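Halotolerant alpha-type carbonic anhydrase (dCA II) (Dunaliella salina, PDB 1Y7W) catalyses the reversible hydration of carbon dioxide to bicarbonate as a zinc-dependent alpha-type carbonic anhydrase that tolerates high salt. Local coordinates at residues Pro219-Leu231 with Gln279-Tyr291. Residues are numbered along the deposited sequence; the frame is centred on the assembly and turned at random.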
loop_
_atom_site.group_PDB
_atom_site.type_symbol
_atom_site.label_atom_id
_atom_site.label_comp_id
_atom_site.label_asym_id
_atom_site.label_seq_id
_atom_site.Cartn_x
_atom_site.Cartn_y
_atom_site.Cartn_z
ATOM N N PRO A 219 5.831 -3.413 -10.783
ATOM C CA PRO A 219 5.244 -3.887 -12.037
ATOM C C PRO A 219 6.179 -3.766 -13.226
ATOM O O PRO A 219 7.286 -3.241 -13.110
ATOM C CB PRO A 219 3.983 -3.043 -12.194
ATOM C CG PRO A 219 4.304 -1.775 -11.464
ATOM C CD PRO A 219 5.190 -2.176 -10.295
ATOM N N SER A 220 5.709 -4.240 -14.378
ATOM C CA SER A 220 6.523 -4.236 -15.579
ATOM C C SER A 220 6.908 -2.872 -16.157
ATOM O O SER A 220 7.885 -2.784 -16.916
ATOM C CB SER A 220 5.861 -5.101 -16.661
ATOM O OG SER A 220 4.497 -4.719 -16.859
ATOM N N SER A 221 6.191 -1.807 -15.791
ATOM C CA SER A 221 6.526 -0.480 -16.285
ATOM C C SER A 221 6.657 0.419 -15.073
ATOM O O SER A 221 6.040 0.172 -14.028
ATOM C CB SER A 221 5.436 0.023 -17.245
ATOM O OG SER A 221 5.333 1.425 -17.209
ATOM N N LEU A 222 7.500 1.429 -15.181
ATOM C CA LEU A 222 7.698 2.316 -14.048
ATOM C C LEU A 222 6.745 3.490 -14.127
ATOM O O LEU A 222 6.853 4.408 -13.331
ATOM C CB LEU A 222 9.117 2.851 -14.024
ATOM C CG LEU A 222 10.153 1.751 -13.793
ATOM C CD1 LEU A 222 11.520 2.406 -13.695
ATOM C CD2 LEU A 222 9.830 0.978 -12.529
ATOM N N LYS A 223 5.819 3.473 -15.087
ATOM C CA LYS A 223 4.873 4.596 -15.180
ATOM C C LYS A 223 4.045 4.759 -13.909
ATOM O O LYS A 223 3.427 3.810 -13.462
ATOM C CB LYS A 223 3.891 4.381 -16.342
ATOM C CG LYS A 223 4.547 4.664 -17.695
ATOM C CD LYS A 223 3.561 4.452 -18.892
ATOM C CE LYS A 223 3.295 2.966 -19.165
ATOM N NZ LYS A 223 2.726 2.666 -20.588
ATOM N N TYR A 224 4.001 5.947 -13.333
ATOM C CA TYR A 224 3.146 6.123 -12.165
ATOM C C TYR A 224 2.586 7.545 -12.025
ATOM O O TYR A 224 3.115 8.513 -12.576
ATOM C CB TYR A 224 3.906 5.733 -10.869
ATOM C CG TYR A 224 4.928 6.735 -10.342
ATOM C CD1 TYR A 224 6.281 6.628 -10.672
ATOM C CD2 TYR A 224 4.549 7.757 -9.472
ATOM C CE1 TYR A 224 7.258 7.520 -10.149
ATOM C CE2 TYR A 224 5.525 8.672 -8.931
ATOM C CZ TYR A 224 6.867 8.539 -9.285
ATOM O OH TYR A 224 7.834 9.440 -8.834
ATOM N N ALA A 225 1.554 7.657 -11.203
ATOM C CA ALA A 225 0.911 8.930 -10.939
ATOM C C ALA A 225 1.304 9.305 -9.497
ATOM O O ALA A 225 1.120 8.500 -8.598
ATOM C CB ALA A 225 -0.596 8.765 -11.026
ATOM N N GLY A 226 1.800 10.508 -9.283
ATOM C CA GLY A 226 2.164 10.918 -7.944
ATOM C C GLY A 226 1.340 12.119 -7.474
ATOM O O GLY A 226 1.020 12.995 -8.262
ATOM N N TYR A 227 1.024 12.191 -6.183
ATOM C CA TYR A 227 0.269 13.342 -5.700
ATOM C C TYR A 227 0.434 13.381 -4.185
ATOM O O TYR A 227 0.965 12.402 -3.571
ATOM C CB TYR A 227 -1.229 13.209 -6.075
ATOM C CG TYR A 227 -1.992 12.139 -5.311
ATOM C CD1 TYR A 227 -1.949 10.788 -5.677
ATOM C CD2 TYR A 227 -2.760 12.497 -4.191
ATOM C CE1 TYR A 227 -2.657 9.798 -4.970
ATOM C CE2 TYR A 227 -3.480 11.524 -3.460
ATOM C CZ TYR A 227 -3.424 10.174 -3.858
ATOM O OH TYR A 227 -4.128 9.249 -3.127
ATOM N N ASP A 228 0.003 14.492 -3.575
ATOM C CA ASP A 228 0.105 14.656 -2.121
ATOM C C ASP A 228 -1.169 14.123 -1.430
ATOM O O ASP A 228 -2.280 14.597 -1.705
ATOM C CB ASP A 228 0.290 16.126 -1.761
ATOM C CG ASP A 228 1.661 16.698 -2.194
ATOM O OD1 ASP A 228 1.694 17.921 -2.469
ATOM O OD2 ASP A 228 2.673 15.966 -2.259
ATOM N N GLY A 229 -1.025 13.158 -0.525
ATOM C CA GLY A 229 -2.232 12.612 0.057
ATOM C C GLY A 229 -2.138 12.254 1.510
ATOM O O GLY A 229 -1.350 12.810 2.247
ATOM N N SER A 230 -2.872 11.215 1.889
ATOM C CA SER A 230 -2.994 10.819 3.267
ATOM C C SER A 230 -2.967 9.329 3.515
ATOM O O SER A 230 -2.962 8.549 2.571
ATOM C CB SER A 230 -4.354 11.327 3.764
ATOM O OG SER A 230 -5.440 10.455 3.380
ATOM N N LEU A 231 -2.934 8.935 4.788
ATOM C CA LEU A 231 -3.104 7.517 5.136
ATOM C C LEU A 231 -4.565 7.233 4.686
ATOM O O LEU A 231 -5.438 8.132 4.766
ATOM C CB LEU A 231 -3.061 7.266 6.661
ATOM C CG LEU A 231 -1.695 7.624 7.258
ATOM C CD1 LEU A 231 -1.703 7.507 8.774
ATOM C CD2 LEU A 231 -0.706 6.681 6.674
ATOM N N GLN A 279 -11.741 10.006 -2.578
ATOM C CA GLN A 279 -11.888 11.321 -1.956
ATOM C C GLN A 279 -11.801 12.436 -2.953
ATOM O O GLN A 279 -11.259 12.271 -4.028
ATOM C CB GLN A 279 -10.762 11.487 -0.914
ATOM C CG GLN A 279 -10.741 10.385 0.169
ATOM C CD GLN A 279 -11.883 10.514 1.155
ATOM O OE1 GLN A 279 -12.127 11.590 1.728
ATOM N NE2 GLN A 279 -12.625 9.426 1.339
ATOM N N ASP A 280 -12.326 13.592 -2.565
ATOM C CA ASP A 280 -12.302 14.762 -3.395
ATOM C C ASP A 280 -10.877 15.251 -3.657
ATOM O O ASP A 280 -10.149 15.449 -2.717
ATOM C CB ASP A 280 -13.080 15.870 -2.734
ATOM C CG ASP A 280 -13.136 17.117 -3.606
ATOM O OD1 ASP A 280 -13.726 17.112 -4.711
ATOM O OD2 ASP A 280 -12.550 18.107 -3.195
ATOM N N LEU A 281 -10.502 15.430 -4.927
ATOM C CA LEU A 281 -9.154 15.904 -5.296
ATOM C C LEU A 281 -8.935 17.329 -4.780
ATOM O O LEU A 281 -7.824 17.747 -4.435
ATOM C CB LEU A 281 -9.003 15.881 -6.819
ATOM C CG LEU A 281 -7.594 16.165 -7.347
ATOM C CD1 LEU A 281 -6.640 15.105 -6.746
ATOM C CD2 LEU A 281 -7.571 16.114 -8.864
ATOM N N GLY A 282 -10.014 18.098 -4.733
ATOM C CA GLY A 282 -9.899 19.447 -4.200
ATOM C C GLY A 282 -9.069 20.332 -5.096
ATOM O O GLY A 282 -9.278 20.370 -6.302
ATOM N N ASP A 283 -8.094 21.037 -4.533
ATOM C CA ASP A 283 -7.297 21.889 -5.426
ATOM C C ASP A 283 -5.951 21.245 -5.854
ATOM O O ASP A 283 -5.106 21.900 -6.509
ATOM C CB ASP A 283 -7.091 23.259 -4.806
ATOM C CG ASP A 283 -6.351 23.195 -3.544
ATOM O OD1 ASP A 283 -6.031 24.273 -2.952
ATOM O OD2 ASP A 283 -6.094 22.056 -3.123
ATOM N N ARG A 284 -5.781 19.961 -5.537
ATOM C CA ARG A 284 -4.590 19.204 -5.945
ATOM C C ARG A 284 -4.582 18.844 -7.399
ATOM O O ARG A 284 -5.671 18.751 -8.029
ATOM C CB ARG A 284 -4.541 17.883 -5.180
ATOM C CG ARG A 284 -4.372 18.049 -3.701
ATOM C CD ARG A 284 -4.404 16.709 -2.939
ATOM N NE ARG A 284 -5.788 16.162 -2.890
ATOM C CZ ARG A 284 -6.112 14.993 -2.361
ATOM N NH1 ARG A 284 -5.172 14.212 -1.842
ATOM N NH2 ARG A 284 -7.390 14.605 -2.307
ATOM N N GLU A 285 -3.389 18.643 -7.955
ATOM C CA GLU A 285 -3.254 18.108 -9.320
ATOM C C GLU A 285 -2.548 16.777 -9.089
ATOM O O GLU A 285 -2.053 16.533 -7.986
ATOM C CB GLU A 285 -2.383 18.967 -10.249
ATOM C CG GLU A 285 -2.930 20.351 -10.550
ATOM C CD GLU A 285 -4.155 20.336 -11.442
ATOM O OE1 GLU A 285 -4.490 19.249 -11.990
ATOM O OE2 GLU A 285 -4.795 21.424 -11.601
ATOM N N VAL A 286 -2.535 15.912 -10.101
ATOM C CA VAL A 286 -1.875 14.601 -9.985
ATOM C C VAL A 286 -0.864 14.683 -11.115
ATOM O O VAL A 286 -1.171 15.204 -12.168
ATOM C CB VAL A 286 -2.895 13.457 -10.173
ATOM C CG1 VAL A 286 -2.202 12.063 -9.959
ATOM C CG2 VAL A 286 -4.030 13.604 -9.117
ATOM N N TYR A 287 0.328 14.131 -10.908
ATOM C CA TYR A 287 1.410 14.256 -11.895
ATOM C C TYR A 287 1.824 12.910 -12.463
ATOM O O TYR A 287 1.688 11.902 -11.798
ATOM C CB TYR A 287 2.591 14.986 -11.200
ATOM C CG TYR A 287 2.132 16.256 -10.527
ATOM C CD1 TYR A 287 1.594 16.239 -9.237
ATOM C CD2 TYR A 287 2.165 17.473 -11.215
ATOM C CE1 TYR A 287 1.102 17.397 -8.641
ATOM C CE2 TYR A 287 1.668 18.634 -10.638
ATOM C CZ TYR A 287 1.148 18.593 -9.365
ATOM O OH TYR A 287 0.765 19.748 -8.786
ATOM N N LYS A 288 2.270 12.897 -13.714
ATOM C CA LYS A 288 2.708 11.673 -14.365
ATOM C C LYS A 288 4.228 11.556 -14.388
ATOM O O LYS A 288 4.932 12.470 -14.812
ATOM C CB LYS A 288 2.176 11.599 -15.791
ATOM C CG LYS A 288 2.454 12.804 -16.657
ATOM C CD LYS A 288 1.852 12.513 -17.988
ATOM C CE LYS A 288 1.896 13.692 -18.933
ATOM N NZ LYS A 288 1.192 13.194 -20.208
ATOM N N TYR A 289 4.709 10.394 -13.972
ATOM C CA TYR A 289 6.135 10.125 -13.903
ATOM C C TYR A 289 6.502 8.919 -14.772
ATOM O O TYR A 289 5.795 7.907 -14.820
ATOM C CB TYR A 289 6.524 9.864 -12.444
ATOM C CG TYR A 289 6.335 11.060 -11.524
ATOM C CD1 TYR A 289 5.121 11.279 -10.876
ATOM C CD2 TYR A 289 7.347 12.006 -11.366
ATOM C CE1 TYR A 289 4.919 12.416 -10.105
ATOM C CE2 TYR A 289 7.171 13.158 -10.577
ATOM C CZ TYR A 289 5.947 13.349 -9.954
ATOM O OH TYR A 289 5.741 14.433 -9.140
ATOM N N ASN A 290 7.634 9.039 -15.439
ATOM C CA ASN A 290 8.163 8.013 -16.327
ATOM C C ASN A 290 7.265 7.741 -17.524
ATOM O O ASN A 290 7.292 6.648 -18.072
ATOM C CB ASN A 290 8.435 6.681 -15.583
ATOM C CG ASN A 290 9.306 6.871 -14.345
ATOM O OD1 ASN A 290 10.347 7.518 -14.401
ATOM N ND2 ASN A 290 8.875 6.325 -13.218
ATOM N N TYR A 291 6.454 8.711 -17.927
ATOM C CA TYR A 291 5.606 8.521 -19.107
ATOM C C TYR A 291 6.353 9.010 -20.372
ATOM O O TYR A 291 7.472 9.581 -20.238
ATOM C CB TYR A 291 4.291 9.304 -18.991
ATOM C CG TYR A 291 3.163 8.623 -18.233
ATOM C CD1 TYR A 291 1.917 8.432 -18.844
ATOM C CD2 TYR A 291 3.326 8.171 -16.913
ATOM C CE1 TYR A 291 0.859 7.800 -18.173
ATOM C CE2 TYR A 291 2.283 7.550 -16.242
ATOM C CZ TYR A 291 1.049 7.360 -16.869
ATOM O OH TYR A 291 0.008 6.723 -16.234
ATOM O OXT TYR A 291 5.788 8.828 -21.494
HETATM O O HOH W 1 -1.124 16.521 -5.142
#
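Strands 224-229 and 287-289 run antiparallel, with Tyr224 facing Tyr289 and Gly226 facing Tyr287 as hydrogen-bonded pairs, each closed by two backbone bonds. The Tyr224 ring, swung by its chi1 of 76° over the partner strand, receives Tyr289 CB on one face, 3.5 Å from the ring centroid. The two rings lie 13° from parallel but slid apart, and Tyr289 CE1 comes within 3.8 Å of Gly226 CA, where a beta carbon would clash; glycine suits that place. Asn290 ND2 donates to Leu222 O (2.8 Å) from above the carbonyl plane, while Lys223 has the long aliphatic chain to lay CD over the Tyr291 ring centre. Arg284 suits the other end because its coplanar N-H groups serve several carbonyls at once: NH1 donates to Asp228 O (2.9 Å), NE to Leu281 O, NH2 to Asp280 O and to outlying Gln51 O. Replaced by an alanine, it would probably leave these carbonyls without their guanidinium donors. Arg284 NH1 also meets the Tyr227 ring edge, 3.6 Å from Tyr227 CE2; Tyr227 OH is hydrogen-bonded to His138 and Ser52. Strand 224-229 lies between outermost strand 287-289 and strand 240-251, pairing Ala225 with Val244 and Tyr227 with Trp242.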